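Local structure of 2-oxoadipate dioxygenase/decarboxylase (6W1G) at residues I41-M46 and R230-A236; E253-T257 and L337-F341; P261-T267 and E294-A300. The protein catalyses the iron(II)-dependent, oxygen-consuming decarboxylation and hydroxylation of 2-oxoadipate to D-2-hydroxyglutarate in D-lysine catabolism. All coordinates share one frame; numbering follows the deposited sequence.

Contact 1. Residues I41-M46 and R230-A236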
loop_
_atom_site.group_PDB
_atom_site.type_symbol
_atom_site.label_atom_id
_atom_site.label_comp_id
_atom_site.label_asym_id
_atom_site.label_seq_id
_atom_site.Cartn_x
_atom_site.Cartn_y
_atom_site.Cartn_z
ATOM N N ILE A 41 -10.876 -4.173 -16.787
ATOM C CA ILE A 41 -11.440 -5.045 -15.754
ATOM C C ILE A 41 -12.346 -4.278 -14.797
ATOM O O ILE A 41 -13.440 -4.750 -14.430
ATOM C CB ILE A 41 -10.345 -5.802 -14.994
ATOM C CG1 ILE A 41 -9.697 -6.859 -15.886
ATOM C CG2 ILE A 41 -10.830 -6.413 -13.682
ATOM C CD1 ILE A 41 -10.595 -7.980 -16.287
ATOM N N ASN A 42 -11.904 -3.090 -14.352
ATOM C CA ASN A 42 -12.671 -2.335 -13.368
ATOM C C ASN A 42 -13.991 -1.881 -13.961
ATOM O O ASN A 42 -15.025 -1.946 -13.303
ATOM C CB ASN A 42 -11.860 -1.137 -12.926
ATOM C CG ASN A 42 -10.696 -1.521 -12.012
ATOM O OD1 ASN A 42 -10.492 -2.700 -11.702
ATOM N ND2 ASN A 42 -9.953 -0.533 -11.562
ATOM N N GLN A 43 -13.973 -1.484 -15.228
ATOM C CA GLN A 43 -15.209 -1.087 -15.879
ATOM C C GLN A 43 -16.172 -2.254 -15.993
ATOM O O GLN A 43 -17.382 -2.090 -15.800
ATOM C CB GLN A 43 -14.871 -0.561 -17.267
ATOM C CG GLN A 43 -14.417 0.888 -17.306
ATOM C CD GLN A 43 -14.743 1.617 -18.612
ATOM O OE1 GLN A 43 -15.207 1.026 -19.593
ATOM N NE2 GLN A 43 -14.491 2.924 -18.620
ATOM N N GLN A 44 -15.663 -3.438 -16.332
ATOM C CA GLN A 44 -16.505 -4.626 -16.409
ATOM C C GLN A 44 -17.131 -4.943 -15.059
ATOM O O GLN A 44 -18.316 -5.258 -14.985
ATOM C CB GLN A 44 -15.662 -5.795 -16.892
ATOM C CG GLN A 44 -16.384 -7.151 -17.001
ATOM C CD GLN A 44 -15.547 -8.201 -17.716
ATOM O OE1 GLN A 44 -16.025 -8.877 -18.634
ATOM N NE2 GLN A 44 -14.297 -8.353 -17.290
ATOM N N VAL A 45 -16.356 -4.879 -13.975
ATOM C CA VAL A 45 -16.926 -5.194 -12.671
ATOM C C VAL A 45 -18.052 -4.224 -12.347
ATOM O O VAL A 45 -19.125 -4.623 -11.885
ATOM C CB VAL A 45 -15.842 -5.142 -11.578
ATOM C CG1 VAL A 45 -16.505 -5.115 -10.223
ATOM C CG2 VAL A 45 -14.846 -6.308 -11.715
ATOM N N MET A 46 -17.812 -2.939 -12.574
ATOM C CA MET A 46 -18.844 -1.974 -12.195
ATOM C C MET A 46 -20.103 -2.164 -13.022
ATOM O O MET A 46 -21.209 -1.974 -12.512
ATOM C CB MET A 46 -18.299 -0.552 -12.223
ATOM C CG MET A 46 -17.405 -0.302 -10.971
ATOM S SD MET A 46 -16.624 1.267 -10.841
ATOM C CE MET A 46 -15.623 1.337 -12.322
ATOM N N ARG A 230 -4.667 -0.498 -8.506
ATOM C CA ARG A 230 -5.745 -1.185 -7.821
ATOM C C ARG A 230 -6.791 -1.683 -8.815
ATOM O O ARG A 230 -7.357 -0.905 -9.587
ATOM C CB ARG A 230 -6.429 -0.256 -6.809
ATOM C CG ARG A 230 -7.599 -0.907 -6.111
ATOM C CD ARG A 230 -8.264 0.044 -5.126
ATOM N NE ARG A 230 -9.444 -0.557 -4.565
ATOM C CZ ARG A 230 -10.330 0.053 -3.776
ATOM N NH1 ARG A 230 -10.176 1.337 -3.448
ATOM N NH2 ARG A 230 -11.372 -0.607 -3.317
ATOM N N THR A 231 -7.022 -2.996 -8.803
ATOM C CA THR A 231 -8.117 -3.572 -9.556
ATOM C C THR A 231 -9.244 -3.983 -8.630
ATOM O O THR A 231 -9.031 -4.351 -7.484
ATOM C CB THR A 231 -7.653 -4.777 -10.398
ATOM O OG1 THR A 231 -8.723 -5.267 -11.211
ATOM C CG2 THR A 231 -7.145 -5.930 -9.582
ATOM N N LEU A 232 -10.455 -3.986 -9.197
ATOM C CA LEU A 232 -11.623 -4.510 -8.492
ATOM C C LEU A 232 -11.735 -6.036 -8.568
ATOM O O LEU A 232 -12.564 -6.611 -7.895
ATOM C CB LEU A 232 -12.900 -3.888 -9.064
ATOM C CG LEU A 232 -12.993 -2.378 -8.894
ATOM C CD1 LEU A 232 -14.284 -1.854 -9.530
ATOM C CD2 LEU A 232 -12.891 -1.951 -7.439
ATOM N N ASP A 233 -10.933 -6.725 -9.386
ATOM C CA ASP A 233 -11.078 -8.189 -9.501
ATOM C C ASP A 233 -9.751 -8.805 -9.936
ATOM O O ASP A 233 -9.442 -8.860 -11.123
ATOM C CB ASP A 233 -12.206 -8.552 -10.471
ATOM C CG ASP A 233 -12.491 -10.035 -10.476
ATOM O OD1 ASP A 233 -11.662 -10.842 -9.999
ATOM O OD2 ASP A 233 -13.570 -10.442 -10.992
ATOM N N ILE A 234 -8.962 -9.259 -8.961
ATOM C CA ILE A 234 -7.651 -9.801 -9.282
ATOM C C ILE A 234 -7.767 -11.132 -10.005
ATOM O O ILE A 234 -6.875 -11.500 -10.767
ATOM C CB ILE A 234 -6.780 -9.883 -8.015
ATOM C CG1 ILE A 234 -5.300 -9.995 -8.393
ATOM C CG2 ILE A 234 -7.171 -11.057 -7.161
ATOM C CD1 ILE A 234 -4.400 -9.842 -7.235
ATOM N N ASP A 235 -8.847 -11.889 -9.779
ATOM C CA ASP A 235 -8.974 -13.133 -10.530
ATOM C C ASP A 235 -9.152 -12.841 -12.009
ATOM O O ASP A 235 -8.571 -13.506 -12.871
ATOM C CB ASP A 235 -10.181 -13.926 -10.045
ATOM C CG ASP A 235 -10.047 -14.429 -8.610
ATOM O OD1 ASP A 235 -8.954 -14.811 -8.215
ATOM O OD2 ASP A 235 -11.054 -14.453 -7.881
ATOM N N ALA A 236 -9.972 -11.852 -12.319
ATOM C CA ALA A 236 -10.202 -11.454 -13.691
ATOM C C ALA A 236 -8.933 -10.917 -14.322
ATOM O O ALA A 236 -8.645 -11.203 -15.491
ATOM C CB ALA A 236 -11.336 -10.443 -13.774
#
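Arg230 meets helix 29-48 through its backbone: Asn42 ND2 donates to Arg230 O across 3.3 Å, almost straight, in the planes of both groups and on a carbonyl lone pair. The guanidinium of Arg230 is engaged elsewhere, in salt bridges to Glu68 and Glu61. At Thr231 the hydroxyl works twice. OG1 donates to Asn42 OD1 (3.2 Å) and accepts from Asp233 N, closing an ST turn, while Ile41 CG2 packs against the same oxygen. Leu232 N supplies the second donor to Asn42 OD1, at 2.8 Å and from above the amide plane (41° out of it), so three bonds fix the rotation of the Asn42 amide. The Leu232 side chain lies over Val45 and reaches Met46, with CD1 3.8 Å from Met46 CG. Asp233 offers its CB to Val45 CG2 (3.7 Å). With CG anti to the backbone N (chi1 -173°), Asp233 turns its carboxylate toward the following turn, where OD1 accepts from Ala236 N at 3.0 Å. Ala236 CB rests on Ile41 CD1, 3.6 Å away. Residues 231-236 make an ST turn followed by an aspartate N-cap, which starts helix 234-240 against the side of helix 29-48.

Contact 2. Residues E253-T257 and L337-F341; sequences EGPPT and LQANF
Leu337 and Phe341, which both pack against Pro256 of the facing loop, are linked by a 3.0 Å hydrogen bond from Phe341 N to Leu337 O; it spans one turn and puts the two residues on the same side of the helix. That carbonyl oxygen also lies at the edge of the Phe341 ring, in its plane. Pro256 enters with its ring pointed at the helix. Its CD sits over one face of the phenyl group, 4.0 Å from the centroid and 29° off the normal, a CH-pi contact displaced toward CG of Phe341 (3.5 Å from Pro256 CD). Leu337 covers a face of the proline ring, whereas Phe341 meets it at CD. A chi1 of -175° swings the leucine's CG away from its own N and along the loop, placing CD2 3.6 Å from Pro256 N and equally close to Gly254 O, while its CG touches Pro256 CD at 3.8 Å. This illustrates how a proline-rich connection docks on a helix: residues 253-257 belong to the loop joining helix 234-240 to strand 264-275, and both prolines are extended, close to polyproline II. They have no N-H to donate, and no clear hydrogen bond crosses between the segments, so the contact is mainly apolar. Gly254 precedes them with a positive phi of 106°, a backbone region that glycine adopts readily. Pro255 contributes more loosely, its CB 4.3 Å from Phe341 CE2, an oblique approach. At the exposed border the Gln338 side chain crosses Pro256 at about a right angle. Deeper in, Tyr310 of helix 304-321 meets the Phe341 ring and also touches Pro255, while Leu313 packs on the same phenyl group. Thr257, at the exposed end of the loop, directs its hydroxyl to Asp235.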
loop_
_atom_site.group_PDB
_atom_site.type_symbol
_atom_site.label_atom_id
_atom_site.label_comp_id
_atom_site.label_asym_id
_atom_site.label_seq_id
_atom_site.Cartn_x
_atom_site.Cartn_y
_atom_site.Cartn_z
ATOM N N GLU A 253 -1.230 -13.877 -3.130
ATOM C CA GLU A 253 -1.096 -13.617 -1.704
ATOM C C GLU A 253 -2.355 -12.961 -1.177
ATOM O O GLU A 253 -2.999 -12.197 -1.898
ATOM C CB GLU A 253 0.093 -12.698 -1.431
ATOM C CG GLU A 253 1.426 -13.290 -1.869
ATOM C CD GLU A 253 2.563 -12.380 -1.503
ATOM O OE1 GLU A 253 2.981 -11.568 -2.359
ATOM O OE2 GLU A 253 2.998 -12.437 -0.339
ATOM N N GLY A 254 -2.686 -13.264 0.082
ATOM C CA GLY A 254 -3.870 -12.761 0.735
ATOM C C GLY A 254 -4.930 -13.830 0.880
ATOM O O GLY A 254 -4.707 -15.013 0.622
ATOM N N PRO A 255 -6.125 -13.435 1.311
ATOM C CA PRO A 255 -7.241 -14.393 1.411
ATOM C C PRO A 255 -7.638 -14.903 0.039
ATOM O O PRO A 255 -7.259 -14.330 -0.978
ATOM C CB PRO A 255 -8.375 -13.546 2.005
ATOM C CG PRO A 255 -8.084 -12.155 1.456
ATOM C CD PRO A 255 -6.564 -12.036 1.505
ATOM N N PRO A 256 -8.421 -15.984 -0.012
ATOM C CA PRO A 256 -9.006 -16.424 -1.273
ATOM C C PRO A 256 -10.124 -15.508 -1.746
ATOM O O PRO A 256 -10.498 -14.543 -1.042
ATOM C CB PRO A 256 -9.537 -17.817 -0.929
ATOM C CG PRO A 256 -9.999 -17.631 0.497
ATOM C CD PRO A 256 -8.991 -16.696 1.143
ATOM N N THR A 257 -10.649 -15.805 -2.926
ATOM C CA THR A 257 -11.790 -15.087 -3.476
ATOM C C THR A 257 -12.941 -15.100 -2.485
ATOM O O THR A 257 -13.286 -16.145 -1.928
ATOM C CB THR A 257 -12.223 -15.770 -4.776
ATOM O OG1 THR A 257 -11.097 -15.892 -5.671
ATOM C CG2 THR A 257 -13.358 -15.000 -5.428
ATOM N N LEU A 337 -6.403 -23.034 0.663
ATOM C CA LEU A 337 -6.728 -21.698 1.155
ATOM C C LEU A 337 -8.227 -21.473 1.180
ATOM O O LEU A 337 -8.770 -20.956 2.173
ATOM C CB LEU A 337 -6.031 -20.676 0.270
ATOM C CG LEU A 337 -6.148 -19.223 0.670
ATOM C CD1 LEU A 337 -5.343 -18.983 1.920
ATOM C CD2 LEU A 337 -5.696 -18.335 -0.482
ATOM N N GLN A 338 -8.914 -21.804 0.084
ATOM C CA GLN A 338 -10.357 -21.643 0.054
ATOM C C GLN A 338 -11.019 -22.489 1.132
ATOM O O GLN A 338 -11.903 -22.009 1.858
ATOM C CB GLN A 338 -10.899 -21.935 -1.345
ATOM C CG GLN A 338 -12.406 -21.496 -1.579
ATOM C CD GLN A 338 -12.892 -20.134 -0.964
ATOM O OE1 GLN A 338 -12.721 -19.059 -1.565
ATOM N NE2 GLN A 338 -13.536 -20.190 0.227
ATOM N N ALA A 339 -10.591 -23.739 1.277
ATOM C CA ALA A 339 -11.212 -24.608 2.264
ATOM C C ALA A 339 -11.063 -24.048 3.670
ATOM O O ALA A 339 -12.029 -24.015 4.435
ATOM C CB ALA A 339 -10.619 -26.008 2.140
ATOM N N ASN A 340 -9.865 -23.593 4.028
ATOM C CA ASN A 340 -9.634 -23.125 5.386
ATOM C C ASN A 340 -10.313 -21.781 5.651
ATOM O O ASN A 340 -10.726 -21.521 6.782
ATOM C CB ASN A 340 -8.129 -23.035 5.638
ATOM C CG ASN A 340 -7.506 -24.385 5.973
ATOM O OD1 ASN A 340 -7.501 -24.797 7.127
ATOM N ND2 ASN A 340 -6.964 -25.069 4.967
ATOM N N PHE A 341 -10.469 -20.936 4.637
ATOM C CA PHE A 341 -11.045 -19.610 4.866
ATOM C C PHE A 341 -12.562 -19.631 4.817
ATOM O O PHE A 341 -13.191 -18.592 5.019
ATOM C CB PHE A 341 -10.481 -18.572 3.888
ATOM C CG PHE A 341 -9.334 -17.797 4.460
ATOM C CD1 PHE A 341 -8.052 -18.303 4.403
ATOM C CD2 PHE A 341 -9.537 -16.583 5.071
ATOM C CE1 PHE A 341 -7.004 -17.620 4.949
ATOM C CE2 PHE A 341 -8.497 -15.882 5.613
ATOM C CZ PHE A 341 -7.218 -16.375 5.534
#

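Contact 3. Residues P261-T267 and E294-A300. With NI (nickel (II) ion), chain B.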
loop_
_atom_site.group_PDB
_atom_site.type_symbol
_atom_site.label_atom_id
_atom_site.label_comp_id
_atom_site.label_asym_id
_atom_site.label_seq_id
_atom_site.Cartn_x
_atom_site.Cartn_y
_atom_site.Cartn_z
ATOM N N PRO A 261 -14.403 -9.056 0.131
ATOM C CA PRO A 261 -12.962 -9.206 0.345
ATOM C C PRO A 261 -12.504 -8.575 1.640
ATOM O O PRO A 261 -13.072 -7.586 2.122
ATOM C CB PRO A 261 -12.360 -8.533 -0.899
ATOM C CG PRO A 261 -13.454 -8.828 -1.959
ATOM C CD PRO A 261 -14.712 -8.494 -1.188
ATOM N N ILE A 262 -11.399 -9.105 2.157
ATOM C CA ILE A 262 -10.753 -8.635 3.366
ATOM C C ILE A 262 -9.272 -8.383 3.084
ATOM O O ILE A 262 -8.647 -9.063 2.264
ATOM C CB ILE A 262 -10.945 -9.611 4.557
ATOM C CG1 ILE A 262 -10.397 -11.004 4.226
ATOM C CG2 ILE A 262 -12.419 -9.652 4.942
ATOM C CD1 ILE A 262 -10.611 -12.002 5.361
ATOM N N LEU A 263 -8.706 -7.403 3.800
ATOM C CA LEU A 263 -7.304 -7.021 3.610
ATOM C C LEU A 263 -7.051 -6.724 2.145
ATOM O O LEU A 263 -7.702 -5.840 1.575
ATOM C CB LEU A 263 -6.338 -8.029 4.224
ATOM C CG LEU A 263 -6.519 -8.216 5.732
ATOM C CD1 LEU A 263 -5.449 -9.167 6.280
ATOM C CD2 LEU A 263 -6.477 -6.925 6.494
ATOM N N LEU A 264 -6.087 -7.398 1.492
ATOM C CA LEU A 264 -5.866 -7.221 0.073
ATOM C C LEU A 264 -5.433 -8.567 -0.499
ATOM O O LEU A 264 -5.025 -9.463 0.236
ATOM C CB LEU A 264 -4.885 -6.104 -0.233
ATOM C CG LEU A 264 -3.445 -6.299 0.200
ATOM C CD1 LEU A 264 -2.647 -7.178 -0.750
ATOM C CD2 LEU A 264 -2.756 -4.948 0.299
ATOM N N ARG A 265 -5.483 -8.666 -1.824
ATOM C CA ARG A 265 -4.917 -9.768 -2.573
ATOM C C ARG A 265 -3.921 -9.193 -3.557
ATOM O O ARG A 265 -4.116 -8.083 -4.065
ATOM C CB ARG A 265 -5.980 -10.509 -3.339
ATOM C CG ARG A 265 -7.095 -11.054 -2.464
ATOM C CD ARG A 265 -8.112 -11.888 -3.248
ATOM N NE ARG A 265 -7.554 -13.209 -3.513
ATOM C CZ ARG A 265 -7.884 -14.001 -4.525
ATOM N NH1 ARG A 265 -8.779 -13.619 -5.412
ATOM N NH2 ARG A 265 -7.304 -15.200 -4.632
ATOM N N GLN A 266 -2.814 -9.907 -3.794
ATOM C CA GLN A 266 -1.780 -9.387 -4.680
ATOM C C GLN A 266 -1.035 -10.515 -5.397
ATOM O O GLN A 266 -0.934 -11.644 -4.891
ATOM C CB GLN A 266 -0.748 -8.548 -3.934
ATOM C CG GLN A 266 0.021 -9.323 -2.894
ATOM C CD GLN A 266 0.944 -8.495 -1.979
ATOM O OE1 GLN A 266 0.646 -7.346 -1.577
ATOM N NE2 GLN A 266 2.064 -9.104 -1.624
ATOM N N THR A 267 -0.524 -10.200 -6.583
ATOM C CA THR A 267 0.400 -11.119 -7.250
ATOM C C THR A 267 1.372 -10.268 -8.061
ATOM O O THR A 267 1.235 -9.045 -8.160
ATOM C CB THR A 267 -0.296 -12.236 -8.062
ATOM O OG1 THR A 267 0.688 -13.187 -8.461
ATOM C CG2 THR A 267 -1.021 -11.706 -9.237
ATOM N N GLU A 294 3.546 -5.589 -9.950
ATOM C CA GLU A 294 2.570 -6.101 -8.996
ATOM C C GLU A 294 1.193 -5.570 -9.335
ATOM O O GLU A 294 1.031 -4.479 -9.925
ATOM C CB GLU A 294 2.989 -5.673 -7.586
ATOM C CG GLU A 294 2.108 -6.152 -6.452
ATOM C CD GLU A 294 2.702 -5.734 -5.132
ATOM O OE1 GLU A 294 2.551 -4.566 -4.724
ATOM O OE2 GLU A 294 3.372 -6.572 -4.490
ATOM N N ILE A 295 0.183 -6.329 -8.934
ATOM C CA ILE A 295 -1.218 -5.935 -9.035
ATOM C C ILE A 295 -1.879 -6.288 -7.712
ATOM O O ILE A 295 -1.567 -7.311 -7.110
ATOM C CB ILE A 295 -1.898 -6.658 -10.242
ATOM C CG1 ILE A 295 -3.332 -6.260 -10.428
ATOM C CG2 ILE A 295 -1.793 -8.180 -10.144
ATOM C CD1 ILE A 295 -3.551 -4.819 -10.734
ATOM N N GLU A 296 -2.844 -5.458 -7.278
ATOM C CA GLU A 296 -3.546 -5.710 -6.014
ATOM C C GLU A 296 -5.018 -5.376 -6.131
ATOM O O GLU A 296 -5.436 -4.546 -6.945
ATOM C CB GLU A 296 -2.941 -4.933 -4.850
ATOM C CG GLU A 296 -3.223 -3.440 -4.788
ATOM C CD GLU A 296 -2.385 -2.675 -3.706
ATOM O OE1 GLU A 296 -1.788 -3.336 -2.871
ATOM O OE2 GLU A 296 -2.315 -1.447 -3.712
ATOM N N GLN A 297 -5.788 -6.038 -5.271
ATOM C CA GLN A 297 -7.193 -5.790 -5.062
ATOM C C GLN A 297 -7.356 -5.506 -3.558
ATOM O O GLN A 297 -6.871 -6.292 -2.742
ATOM C CB GLN A 297 -8.037 -7.016 -5.455
ATOM C CG GLN A 297 -9.538 -6.789 -5.291
ATOM C CD GLN A 297 -10.355 -8.011 -5.516
ATOM O OE1 GLN A 297 -9.983 -8.939 -6.257
ATOM N NE2 GLN A 297 -11.516 -8.028 -4.912
ATOM N N ARG A 298 -8.023 -4.420 -3.185
ATOM C CA ARG A 298 -8.121 -4.007 -1.787
ATOM C C ARG A 298 -9.531 -4.211 -1.274
ATOM O O ARG A 298 -10.473 -3.727 -1.889
ATOM C CB ARG A 298 -7.665 -2.551 -1.580
ATOM C CG ARG A 298 -6.187 -2.424 -1.725
ATOM C CD ARG A 298 -5.691 -0.974 -1.541
ATOM N NE ARG A 298 -4.238 -0.981 -1.483
ATOM C CZ ARG A 298 -3.541 -1.250 -0.391
ATOM N NH1 ARG A 298 -4.137 -1.355 0.801
ATOM N NH2 ARG A 298 -2.225 -1.412 -0.478
ATOM N N GLY A 299 -9.632 -4.896 -0.141
ATOM C CA GLY A 299 -10.879 -5.178 0.532
ATOM C C GLY A 299 -10.977 -4.513 1.892
ATOM O O GLY A 299 -10.432 -3.433 2.081
ATOM N N ALA A 300 -11.708 -5.132 2.810
ATOM C CA ALA A 300 -12.048 -4.525 4.087
ATOM C C ALA A 300 -10.882 -4.526 5.054
ATOM O O ALA A 300 -10.195 -5.533 5.270
ATOM C CB ALA A 300 -13.191 -5.300 4.706
HETATM NI NI NI B . 3.661 -3.712 -3.202
HETATM O O HOH W 1 -10.705 -11.516 -5.725
HETATM O O HOH W 2 4.548 -5.681 -2.469
HETATM O O HOH W 3 4.848 -3.075 -1.521
HETATM O O HOH W 4 2.516 -4.353 -1.639
#
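A long antiparallel beta-hairpin, strands 264-275 and 288-298, carries the carboxylate of the metal site, and its two arms are joined here. Arg265 and Gln297 form one hydrogen-bonded pair, with Arg265 N to Gln297 O and Gln297 N to Arg265 O both 2.9 Å; Thr267 and Ile295 form the next. Leu264-Arg298 and Gln266-Glu296 are the non-hydrogen-bonded pairs between and beside them. Beyond the regular strands the ladder becomes irregular: Leu263 O accepts from Gly299 N, while Ala300 takes Leu263 N on its O and gives its N to Pro261 O.

On the face bearing Arg265 and Gln297, one water accepts from Arg265 NH1 and donates to Gln297 OE1 at 2.7 Å. NH1 also makes a salt bridge to Asp235, and OE1 accepts from Ile234 N. The opposite face bears Leu264, Glu296 and Arg298. Leu264 CD2 lies over the guanidinium of Arg298, 3.4 Å above its plane and toward its rim, while Glu296 OE2 sits at the edge of that group, in plane, in a salt bridge of 3.0 Å to Arg298 NE. The same Glu296 OE2 is hydrogen-bonded to His70 ND1, and this second-shell contact probably orients the imidazole.

A chi1 near 180° (-178°) carries the extended Glu294 chain away from the backbone N, and OE1 binds nickel at 2.1 Å. OE2 stays 3.1 Å from the metal and instead accepts from one of three metal-bound waters; OE1 has a further hydrogen bond with Thr228 OG1. His70 and His226 complete the protein ligands, with the waters filling the remaining positions of six. In the active enzyme iron(II) takes this site, a two-histidine, one-carboxylate metal centre such as many non-haem iron oxygenases use.

How the contacts relate
Contact 3 is the middle layer. Its centre is about 11 Å from that of contact 1 and about 12 Å from that of contact 2, whereas contacts 1 and 2 lie about 18 Å apart. Along the chain, contact 1 is complete before contact 2 begins, and the hairpin of contact 3 falls between residues 253-257 and 337-341. Thr231 N bonds Glu296 O at 2.9 Å, so the approach to helix 234-240 runs beside the metal-bearing strand; Glu253 OE1 and Gln266 NE2, 2.7 Å apart, tie the proline loop to the other strand. The hairpin that supplies the metal-binding carboxylate is thus flanked by helix 29-48 through contact 1 and by helix 330-341 through contact 2.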